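Long-range contact in SusD superfamily protein (PDB 3L22), which probably binds sugars at the outer membrane of Bacteroides fragilis, as a member of the SusD family of nutrient-uptake proteins: residues 46-60 against 266-280. Residues are numbered along the deposited sequence; the frame is centred on the assembly and turned at random.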
ATOM      1  N   TYR A  46       2.457  -3.179   6.410  1.00 13.76           N
ATOM      2  CA  TYR A  46       1.564  -3.544   5.324  1.00 12.87           C
ATOM      3  C   TYR A  46       0.346  -4.268   5.873  1.00 14.08           C
ATOM      4  O   TYR A  46      -0.785  -3.974   5.493  1.00 13.85           O
ATOM      5  CB  TYR A  46       2.320  -4.463   4.392  1.00 13.91           C
ATOM      6  CG  TYR A  46       1.701  -4.959   3.088  1.00 11.60           C
ATOM      7  CD1 TYR A  46       1.846  -4.244   1.914  1.00 11.41           C
ATOM      8  CD2 TYR A  46       1.062  -6.176   3.024  1.00 12.09           C
ATOM      9  CE1 TYR A  46       1.367  -4.721   0.696  1.00 11.85           C
ATOM     10  CE2 TYR A  46       0.574  -6.681   1.816  1.00 12.14           C
ATOM     11  CZ  TYR A  46       0.760  -5.958   0.656  1.00 14.16           C
ATOM     12  OH  TYR A  46       0.364  -6.499  -0.536  1.00 14.41           O
ATOM     13  N   LEU A  47       0.584  -5.211   6.788  1.00 14.45           N
ATOM     14  CA  LEU A  47      -0.480  -5.911   7.483  1.00 14.33           C
ATOM     15  C   LEU A  47      -1.442  -4.948   8.197  1.00 14.41           C
ATOM     16  O   LEU A  47      -2.638  -5.238   8.310  1.00 14.23           O
ATOM     17  CB  LEU A  47       0.105  -6.906   8.502  1.00 14.41           C
ATOM     18  CG  LEU A  47       0.709  -8.159   7.864  1.00 15.46           C
ATOM     19  CD1 LEU A  47       1.847  -8.771   8.711  1.00 11.88           C
ATOM     20  CD2 LEU A  47      -0.379  -9.167   7.537  1.00 14.49           C
ATOM     21  N   VAL A  48      -0.916  -3.814   8.674  1.00 14.22           N
ATOM     22  CA  VAL A  48      -1.733  -2.777   9.272  1.00 14.09           C
ATOM     23  C   VAL A  48      -2.911  -2.390   8.389  1.00 14.68           C
ATOM     24  O   VAL A  48      -4.018  -2.260   8.891  1.00 14.95           O
ATOM     25  CB  VAL A  48      -0.888  -1.519   9.654  1.00 14.52           C
ATOM     26  CG1 VAL A  48      -1.762  -0.247   9.718  1.00 13.14           C
ATOM     27  CG2 VAL A  48      -0.170  -1.791  10.943  1.00 13.07           C
ATOM     28  N   PHE A  49      -2.683  -2.241   7.084  1.00 15.13           N
ATOM     29  CA  PHE A  49      -3.769  -1.811   6.194  1.00 15.00           C
ATOM     30  C   PHE A  49      -4.858  -2.867   5.978  1.00 15.92           C
ATOM     31  O   PHE A  49      -6.024  -2.494   5.786  1.00 17.02           O
ATOM     32  CB  PHE A  49      -3.221  -1.172   4.916  1.00 14.30           C
ATOM     33  CG  PHE A  49      -2.415   0.059   5.217  1.00 13.99           C
ATOM     34  CD1 PHE A  49      -3.053   1.233   5.637  1.00 14.25           C
ATOM     35  CD2 PHE A  49      -1.035   0.035   5.183  1.00 12.42           C
ATOM     36  CE1 PHE A  49      -2.322   2.376   5.966  1.00 13.04           C
ATOM     37  CE2 PHE A  49      -0.299   1.184   5.507  1.00 13.73           C
ATOM     38  CZ  PHE A  49      -0.956   2.349   5.899  1.00 13.68           C
ATOM     39  N   ASP A  50      -4.526  -4.152   6.085  1.00 15.29           N
ATOM     40  CA  ASP A  50      -5.550  -5.186   6.092  1.00 14.46           C
ATOM     41  C   ASP A  50      -6.253  -5.270   7.413  1.00 13.96           C
ATOM     42  O   ASP A  50      -7.468  -5.457   7.439  1.00 13.85           O
ATOM     43  CB  ASP A  50      -4.981  -6.523   5.683  1.00 14.54           C
ATOM     44  CG  ASP A  50      -4.596  -6.525   4.198  1.00 16.03           C
ATOM     45  OD1 ASP A  50      -5.539  -6.436   3.348  1.00 18.85           O
ATOM     46  OD2 ASP A  50      -3.380  -6.502   3.898  1.00 16.67           O
ATOM     47  N   ASN A  51      -5.511  -5.146   8.510  1.00 13.77           N
ATOM     48  CA  ASN A  51      -6.125  -5.123   9.834  1.00 13.15           C
ATOM     49  C   ASN A  51      -7.090  -3.949  10.045  1.00 13.47           C
ATOM     50  O   ASN A  51      -8.114  -4.089  10.723  1.00 13.96           O
ATOM     51  CB  ASN A  51      -5.051  -5.112  10.924  1.00 13.64           C
ATOM     52  CG  ASN A  51      -4.577  -6.530  11.289  1.00 14.25           C
ATOM     53  OD1 ASN A  51      -5.108  -7.135  12.214  1.00 15.47           O
ATOM     54  ND2 ASN A  51      -3.612  -7.066  10.532  1.00 13.17           N
ATOM     55  N   ARG A  52      -6.786  -2.798   9.464  1.00 13.61           N
ATOM     56  CA  ARG A  52      -7.698  -1.662   9.534  1.00 14.49           C
ATOM     57  C   ARG A  52      -8.977  -1.906   8.781  1.00 15.60           C
ATOM     58  O   ARG A  52     -10.022  -1.405   9.190  1.00 17.61           O
ATOM     59  CB  ARG A  52      -7.006  -0.355   9.121  1.00 14.82           C
ATOM     60  CG  ARG A  52      -6.024   0.091  10.182  1.00 14.25           C
ATOM     61  CD  ARG A  52      -5.230   1.378   9.877  1.00 16.39           C
ATOM     62  NE  ARG A  52      -6.000   2.554   9.472  1.00 14.74           N
ATOM     63  CZ  ARG A  52      -6.683   3.375  10.269  1.00 16.49           C
ATOM     64  NH1 ARG A  52      -6.765   3.183  11.588  1.00 18.10           N
ATOM     65  NH2 ARG A  52      -7.303   4.429   9.727  1.00 16.78           N
ATOM     66  N   GLY A  53      -8.922  -2.733   7.755  1.00 15.60           N
ATOM     67  CA  GLY A  53     -10.075  -3.097   6.981  1.00 15.32           C
ATOM     68  C   GLY A  53     -11.058  -4.075   7.605  1.00 15.00           C
ATOM     69  O   GLY A  53     -10.977  -4.399   8.790  1.00 15.68           O
ATOM     70  N   ASP A  54     -11.959  -4.557   6.759  1.00 13.41           N
ATOM     71  CA  ASP A  54     -13.142  -5.272   7.153  1.00 14.13           C
ATOM     72  C   ASP A  54     -13.318  -6.605   6.393  1.00 13.77           C
ATOM     73  O   ASP A  54     -14.385  -7.238   6.449  1.00 14.63           O
ATOM     74  CB  ASP A  54     -14.353  -4.355   6.909  1.00 13.90           C
ATOM     75  CG  ASP A  54     -14.472  -3.915   5.434  1.00 14.43           C
ATOM     76  OD1 ASP A  54     -13.642  -4.337   4.595  1.00 13.02           O
ATOM     77  OD2 ASP A  54     -15.376  -3.115   5.113  1.00 13.32           O
ATOM     78  N   ASP A  55     -12.256  -7.049   5.734  1.00 13.77           N
ATOM     79  CA  ASP A  55     -12.298  -8.267   4.923  1.00 13.11           C
ATOM     80  C   ASP A  55     -11.563  -9.452   5.535  1.00 12.79           C
ATOM     81  O   ASP A  55     -11.803 -10.592   5.137  1.00 12.47           O
ATOM     82  CB  ASP A  55     -11.782  -7.937   3.544  1.00 12.26           C
ATOM     83  CG  ASP A  55     -12.751  -7.040   2.780  1.00 14.37           C
ATOM     84  OD1 ASP A  55     -14.003  -7.199   2.962  1.00 10.01           O
ATOM     85  OD2 ASP A  55     -12.281  -6.192   1.994  1.00 12.95           O
ATOM     86  N   VAL A  56     -10.648  -9.162   6.458  1.00 13.50           N
ATOM     87  CA  VAL A  56      -9.993 -10.154   7.309  1.00 13.30           C
ATOM     88  C   VAL A  56     -10.336  -9.807   8.739  1.00 14.05           C
ATOM     89  O   VAL A  56     -10.809  -8.688   8.982  1.00 13.68           O
ATOM     90  CB  VAL A  56      -8.455 -10.184   7.067  1.00 13.88           C
ATOM     91  CG1 VAL A  56      -8.176 -10.800   5.689  1.00 12.71           C
ATOM     92  CG2 VAL A  56      -7.788  -8.794   7.216  1.00 11.26           C
ATOM     93  N   ILE A  57     -10.153 -10.784   9.648  1.00 14.16           N
ATOM     94  CA  ILE A  57     -10.290 -10.564  11.080  0.60 13.88           C
ATOM     95  C   ILE A  57      -9.042 -10.995  11.794  1.00 13.77           C
ATOM     96  O   ILE A  57      -8.403 -11.944  11.393  1.00 14.20           O
ATOM     97  CB  ILE A  57     -11.485 -11.319  11.720  0.60 13.42           C
ATOM     98  CG1 ILE A  57     -11.466 -12.833  11.371  0.60 12.50           C
ATOM     99  CG2 ILE A  57     -12.735 -10.648  11.293  0.60 15.11           C
ATOM    100  CD1 ILE A  57     -12.500 -13.692  12.151  0.60 15.06           C
ATOM    101  N   ASN A  58      -8.721 -10.283  12.867  1.00 13.50           N
ATOM    102  CA  ASN A  58      -7.602 -10.597  13.721  1.00 13.86           C
ATOM    103  C   ASN A  58      -8.191 -11.222  14.982  1.00 14.16           C
ATOM    104  O   ASN A  58      -8.907 -10.555  15.724  1.00 13.55           O
ATOM    105  CB  ASN A  58      -6.809  -9.316  14.052  1.00 14.10           C
ATOM    106  CG  ASN A  58      -5.517  -9.594  14.801  1.00 13.95           C
ATOM    107  OD1 ASN A  58      -5.478 -10.474  15.692  1.00 12.75           O
ATOM    108  ND2 ASN A  58      -4.438  -8.855  14.443  1.00 11.11           N
ATOM    109  N   ILE A  59      -7.914 -12.501  15.203  1.00 15.08           N
ATOM    110  CA  ILE A  59      -8.438 -13.217  16.375  1.00 16.04           C
ATOM    111  C   ILE A  59      -7.351 -13.508  17.420  1.00 16.31           C
ATOM    112  O   ILE A  59      -7.536 -14.311  18.319  1.00 15.75           O
ATOM    113  CB  ILE A  59      -9.252 -14.492  15.968  1.00 16.54           C
ATOM    114  CG1 ILE A  59      -8.468 -15.446  15.059  1.00 18.98           C
ATOM    115  CG2 ILE A  59     -10.587 -14.099  15.286  1.00 16.19           C
ATOM    116  CD1 ILE A  59      -7.320 -16.153  15.738  1.00 19.74           C
ATOM    117  N   SER A  60      -6.218 -12.838  17.328  1.00 16.71           N
ATOM    118  CA  SER A  60      -5.051 -13.208  18.155  1.00 16.73           C
ATOM    119  C   SER A  60      -5.197 -12.802  19.601  1.00 18.53           C
ATOM    120  O   SER A  60      -4.548 -13.414  20.459  1.00 18.24           O
ATOM    121  CB  SER A  60      -3.771 -12.555  17.623  1.00 16.75           C
ATOM    122  OG  SER A  60      -3.804 -11.127  17.698  1.00 13.96           O
ATOM    123  N   SER A 266       6.513 -11.342   9.356  1.00 15.09           N
ATOM    124  CA  SER A 266       6.244 -11.559   7.951  1.00 14.92           C
ATOM    125  C   SER A 266       4.756 -11.740   7.695  1.00 14.45           C
ATOM    126  O   SER A 266       4.006 -12.162   8.579  1.00 14.34           O
ATOM    127  CB  SER A 266       6.955 -12.809   7.422  1.00 14.73           C
ATOM    128  OG  SER A 266       6.417 -13.978   8.007  1.00 14.75           O
ATOM    129  N   LEU A 267       4.348 -11.440   6.470  1.00 13.50           N
ATOM    130  CA  LEU A 267       2.998 -11.717   6.012  1.00 14.56           C
ATOM    131  C   LEU A 267       2.556 -13.166   6.270  1.00 14.44           C
ATOM    132  O   LEU A 267       1.480 -13.404   6.862  1.00 14.88           O
ATOM    133  CB  LEU A 267       2.882 -11.411   4.519  1.00 14.63           C
ATOM    134  CG  LEU A 267       2.472  -9.990   4.135  1.00 17.83           C
ATOM    135  CD1 LEU A 267       3.174  -8.895   4.881  1.00 14.66           C
ATOM    136  CD2 LEU A 267       2.532  -9.832   2.604  1.00 13.24           C
ATOM    137  N   ALA A 268       3.380 -14.121   5.856  1.00 13.85           N
ATOM    138  CA  ALA A 268       3.023 -15.526   5.990  1.00 13.84           C
ATOM    139  C   ALA A 268       2.788 -15.949   7.425  1.00 13.79           C
ATOM    140  O   ALA A 268       1.908 -16.768   7.706  1.00 13.50           O
ATOM    141  CB  ALA A 268       4.091 -16.457   5.293  1.00 13.73           C
ATOM    142  N   GLU A 269       3.540 -15.356   8.342  1.00 13.46           N
ATOM    143  CA  GLU A 269       3.377 -15.673   9.748  1.00 13.03           C
ATOM    144  C   GLU A 269       2.018 -15.221  10.306  1.00 12.98           C
ATOM    145  O   GLU A 269       1.537 -15.804  11.279  1.00 12.35           O
ATOM    146  CB  GLU A 269       4.510 -15.067  10.567  1.00 12.61           C
ATOM    147  CG  GLU A 269       5.789 -15.858  10.413  1.00 15.20           C
ATOM    148  CD  GLU A 269       6.947 -15.158  11.052  1.00 16.57           C
ATOM    149  OE1 GLU A 269       7.377 -14.100  10.538  1.00 13.91           O
ATOM    150  OE2 GLU A 269       7.364 -15.638  12.117  1.00 15.66           O
ATOM    151  N   TYR A 270       1.395 -14.242   9.664  1.00 11.91           N
ATOM    152  CA  TYR A 270       0.087 -13.737  10.102  1.00 12.59           C
ATOM    153  C   TYR A 270      -1.110 -14.541   9.572  1.00 11.94           C
ATOM    154  O   TYR A 270      -2.199 -14.459  10.140  1.00 12.30           O
ATOM    155  CB  TYR A 270      -0.023 -12.217   9.763  1.00 12.76           C
ATOM    156  CG  TYR A 270       0.567 -11.368  10.842  1.00 12.71           C
ATOM    157  CD1 TYR A 270       1.918 -11.407  11.099  1.00 15.61           C
ATOM    158  CD2 TYR A 270      -0.212 -10.532  11.618  1.00 14.23           C
ATOM    159  CE1 TYR A 270       2.480 -10.656  12.088  1.00 13.72           C
ATOM    160  CE2 TYR A 270       0.358  -9.761  12.621  1.00 14.46           C
ATOM    161  CZ  TYR A 270       1.703  -9.837  12.829  1.00 16.01           C
ATOM    162  OH  TYR A 270       2.299  -9.127  13.800  1.00 22.04           O
ATOM    163  N   TYR A 271      -0.909 -15.314   8.499  1.00 11.95           N
ATOM    164  CA  TYR A 271      -1.984 -16.019   7.807  1.00 12.39           C
ATOM    165  C   TYR A 271      -1.892 -17.547   7.851  1.00 12.88           C
ATOM    166  O   TYR A 271      -2.922 -18.204   7.779  1.00 13.36           O
ATOM    167  CB  TYR A 271      -2.026 -15.607   6.326  1.00 12.37           C
ATOM    168  CG  TYR A 271      -2.422 -14.150   6.118  1.00 13.24           C
ATOM    169  CD1 TYR A 271      -3.721 -13.741   6.322  1.00 13.26           C
ATOM    170  CD2 TYR A 271      -1.500 -13.208   5.670  1.00 14.95           C
ATOM    171  CE1 TYR A 271      -4.103 -12.436   6.126  1.00 13.06           C
ATOM    172  CE2 TYR A 271      -1.862 -11.878   5.458  1.00 16.77           C
ATOM    173  CZ  TYR A 271      -3.166 -11.501   5.717  1.00 16.41           C
ATOM    174  OH  TYR A 271      -3.547 -10.207   5.542  1.00 15.32           O
ATOM    175  N   TYR A 272      -0.695 -18.110   7.995  1.00 12.69           N
ATOM    176  CA  TYR A 272      -0.490 -19.517   7.692  1.00 13.19           C
ATOM    177  C   TYR A 272      -1.118 -20.517   8.632  1.00 13.80           C
ATOM    178  O   TYR A 272      -1.306 -21.641   8.219  1.00 14.22           O
ATOM    179  CB  TYR A 272       1.008 -19.892   7.561  1.00 12.48           C
ATOM    180  CG  TYR A 272       1.738 -20.233   8.832  1.00 13.25           C
ATOM    181  CD1 TYR A 272       1.882 -19.293   9.836  1.00 14.87           C
ATOM    182  CD2 TYR A 272       2.307 -21.524   9.044  1.00 15.90           C
ATOM    183  CE1 TYR A 272       2.553 -19.577  11.002  1.00 15.27           C
ATOM    184  CE2 TYR A 272       2.997 -21.828  10.251  1.00 13.87           C
ATOM    185  CZ  TYR A 272       3.112 -20.823  11.206  1.00 15.94           C
ATOM    186  OH  TYR A 272       3.771 -20.971  12.398  1.00 17.32           O
ATOM    187  N   ASP A 273      -1.365 -20.166   9.887  1.00 14.81           N
ATOM    188  CA  ASP A 273      -1.812 -21.173  10.850  1.00 15.54           C
ATOM    189  C   ASP A 273      -3.178 -20.928  11.484  1.00 16.00           C
ATOM    190  O   ASP A 273      -3.575 -21.671  12.363  1.00 16.03           O
ATOM    191  CB  ASP A 273      -0.731 -21.404  11.924  1.00 15.94           C
ATOM    192  CG  ASP A 273      -0.566 -20.250  12.866  1.00 17.59           C
ATOM    193  OD1 ASP A 273      -1.275 -19.208  12.733  1.00 16.63           O
ATOM    194  OD2 ASP A 273       0.276 -20.417  13.788  1.00 19.37           O
ATOM    195  N   GLY A 274      -3.878 -19.875  11.085  1.00 15.66           N
ATOM    196  CA  GLY A 274      -5.196 -19.585  11.652  1.00 15.89           C
ATOM    197  C   GLY A 274      -5.206 -18.976  13.045  1.00 16.00           C
ATOM    198  O   GLY A 274      -6.276 -18.714  13.575  1.00 16.19           O
ATOM    199  N   LYS A 275      -4.046 -18.715  13.635  1.00 15.83           N
ATOM    200  CA  LYS A 275      -4.000 -18.183  14.998  1.00 16.22           C
ATOM    201  C   LYS A 275      -3.985 -16.660  15.058  1.00 15.64           C
ATOM    202  O   LYS A 275      -4.093 -16.092  16.148  1.00 16.42           O
ATOM    203  CB  LYS A 275      -2.775 -18.730  15.723  1.00 16.56           C
ATOM    204  CG  LYS A 275      -2.839 -20.271  15.918  1.00 18.82           C
ATOM    205  CD  LYS A 275      -1.633 -20.804  16.682  1.00 23.18           C
ATOM    206  CE  LYS A 275      -1.715 -22.322  16.872  1.00 26.26           C
ATOM    207  NZ  LYS A 275      -0.371 -22.856  17.285  1.00 28.48           N
ATOM    208  N   ILE A 276      -3.832 -15.996  13.914  1.00 14.34           N
ATOM    209  CA  ILE A 276      -3.816 -14.539  13.920  1.00 13.71           C
ATOM    210  C   ILE A 276      -4.902 -13.997  13.010  1.00 13.13           C
ATOM    211  O   ILE A 276      -5.957 -13.597  13.527  1.00 12.86           O
ATOM    212  CB  ILE A 276      -2.409 -13.936  13.616  1.00 13.32           C
ATOM    213  CG1 ILE A 276      -1.358 -14.528  14.580  1.00 14.15           C
ATOM    214  CG2 ILE A 276      -2.456 -12.385  13.700  1.00 10.81           C
ATOM    215  CD1 ILE A 276       0.088 -14.150  14.246  1.00 13.36           C
HETATM  216  N   MSE A 277      -4.654 -13.975  11.685  1.00 13.11           N
HETATM  217  CA  MSE A 277      -5.604 -13.457  10.716  1.00 13.29           C
HETATM  218  C   MSE A 277      -6.397 -14.613  10.105  1.00 13.80           C
HETATM  219  O   MSE A 277      -5.827 -15.664   9.792  1.00 14.39           O
HETATM  220  CB  MSE A 277      -4.917 -12.700   9.586  1.00 13.08           C
HETATM  221  CG  MSE A 277      -3.913 -11.646  10.009  1.00 15.36           C
HETATM  222 SE   MSE A 277      -4.589 -10.289  11.185  0.75 15.66          SE
HETATM  223  CE  MSE A 277      -5.936  -9.559   9.996  1.00 13.67           C
ATOM    224  N   LEU A 278      -7.704 -14.382   9.953  1.00 13.29           N
ATOM    225  CA  LEU A 278      -8.599 -15.226   9.171  1.00 13.01           C
ATOM    226  C   LEU A 278      -9.351 -14.329   8.192  1.00 13.06           C
ATOM    227  O   LEU A 278      -9.421 -13.096   8.355  1.00 11.46           O
ATOM    228  CB  LEU A 278      -9.583 -15.952  10.084  1.00 13.41           C
ATOM    229  CG  LEU A 278      -9.061 -16.958  11.124  1.00 14.02           C
ATOM    230  CD1 LEU A 278     -10.223 -17.424  12.084  1.00 11.07           C
ATOM    231  CD2 LEU A 278      -8.396 -18.174  10.366  1.00 11.46           C
ATOM    232  N   ILE A 279      -9.922 -14.951   7.175  1.00 13.17           N
ATOM    233  CA  ILE A 279     -10.869 -14.291   6.297  1.00 13.23           C
ATOM    234  C   ILE A 279     -12.124 -13.983   7.124  1.00 14.23           C
ATOM    235  O   ILE A 279     -12.586 -14.854   7.872  1.00 14.13           O
ATOM    236  CB  ILE A 279     -11.289 -15.190   5.144  1.00 13.15           C
ATOM    237  CG1 ILE A 279     -10.075 -15.581   4.273  1.00 13.39           C
ATOM    238  CG2 ILE A 279     -12.410 -14.484   4.286  1.00 11.92           C
ATOM    239  CD1 ILE A 279     -10.388 -16.691   3.297  1.00  8.99           C
ATOM    240  N   ASP A 280     -12.660 -12.758   7.013  1.00 14.64           N
ATOM    241  CA  ASP A 280     -13.976 -12.433   7.614  1.00 14.62           C
ATOM    242  C   ASP A 280     -15.096 -12.966   6.739  1.00 14.44           C
ATOM    243  O   ASP A 280     -15.628 -12.257   5.854  1.00 14.35           O
ATOM    244  CB  ASP A 280     -14.152 -10.930   7.848  1.00 14.77           C
ATOM    245  CG  ASP A 280     -15.396 -10.608   8.680  1.00 16.94           C
ATOM    246  OD1 ASP A 280     -16.324 -11.449   8.771  1.00 15.51           O
ATOM    247  OD2 ASP A 280     -15.413  -9.510   9.274  1.00 19.11           O
TER
HETATM  248  O   HOH W   1      -1.765  -8.632   4.474  1.00 15.81           O
HETATM  249  O   HOH W   2     -16.546  -7.273   8.141  1.00 18.96           O
HETATM  250  O   HOH W   3     -13.991 -11.519   3.654  1.00 11.28           O
HETATM  251  O   HOH W   4     -13.222  -7.689   9.804  1.00 16.15           O
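Ile57 and Leu278 form the centre of a short two-stranded antiparallel sheet, each giving its N-H to the other's carbonyl (Ile57 N to Leu278 O 2.7 Å, Leu278 N to Ile57 O 2.9 Å). Ile59 N to Ile276 O and Asp280 N to Asp55 O extend this ladder at its two ends. Beside it, two waters, one shared with Asp54 O and one with Val56 O, donate to OD2 of Asp280, whose carboxylate has its main partner in Ser283; a third links Asp55 O to Asp280 O. A further water joins Asp50 OD2 to the Tyr271 hydroxyl, in the plane of that ring; Gly393 N supplies a second donor to the same carboxylate oxygen.

On one sheet face, selenomethionine Met277 folds back at chi2 and chi3 (-56° and -62°), which brings SE and CE against the Asn51 amide, SE lying 3.4 Å from OD1 of Asn51. That amide is held at both ends: Asn51 ND2 donates to Leu47 O, and Asn51 OD1 accepts from Asn58 ND2 at 2.9 Å. Asn58 OD1 accepts from Ser60 N, which makes an Asx turn, and also from Ser60 OG. Val56 CG2 presses on Met277 CE at a tight 3.4 Å. On the other face Ile57 CG1 rests on Leu278 CB.

Between the helices, Leu47 sends its two methyls to different tyrosines: CD1 makes a CH-pi contact over the Tyr270 face, 3.7 Å from the ring centroid, while CD2 reaches Tyr271 CE2. Leu267 CD2 meets Tyr46 CE2 at 3.8 Å. The four waters bridge oxygens that do not bond each other directly. Backbone pairing thus sets the register, while the two bonds on the Asn51 side chain fix its rotation against the buried Met277.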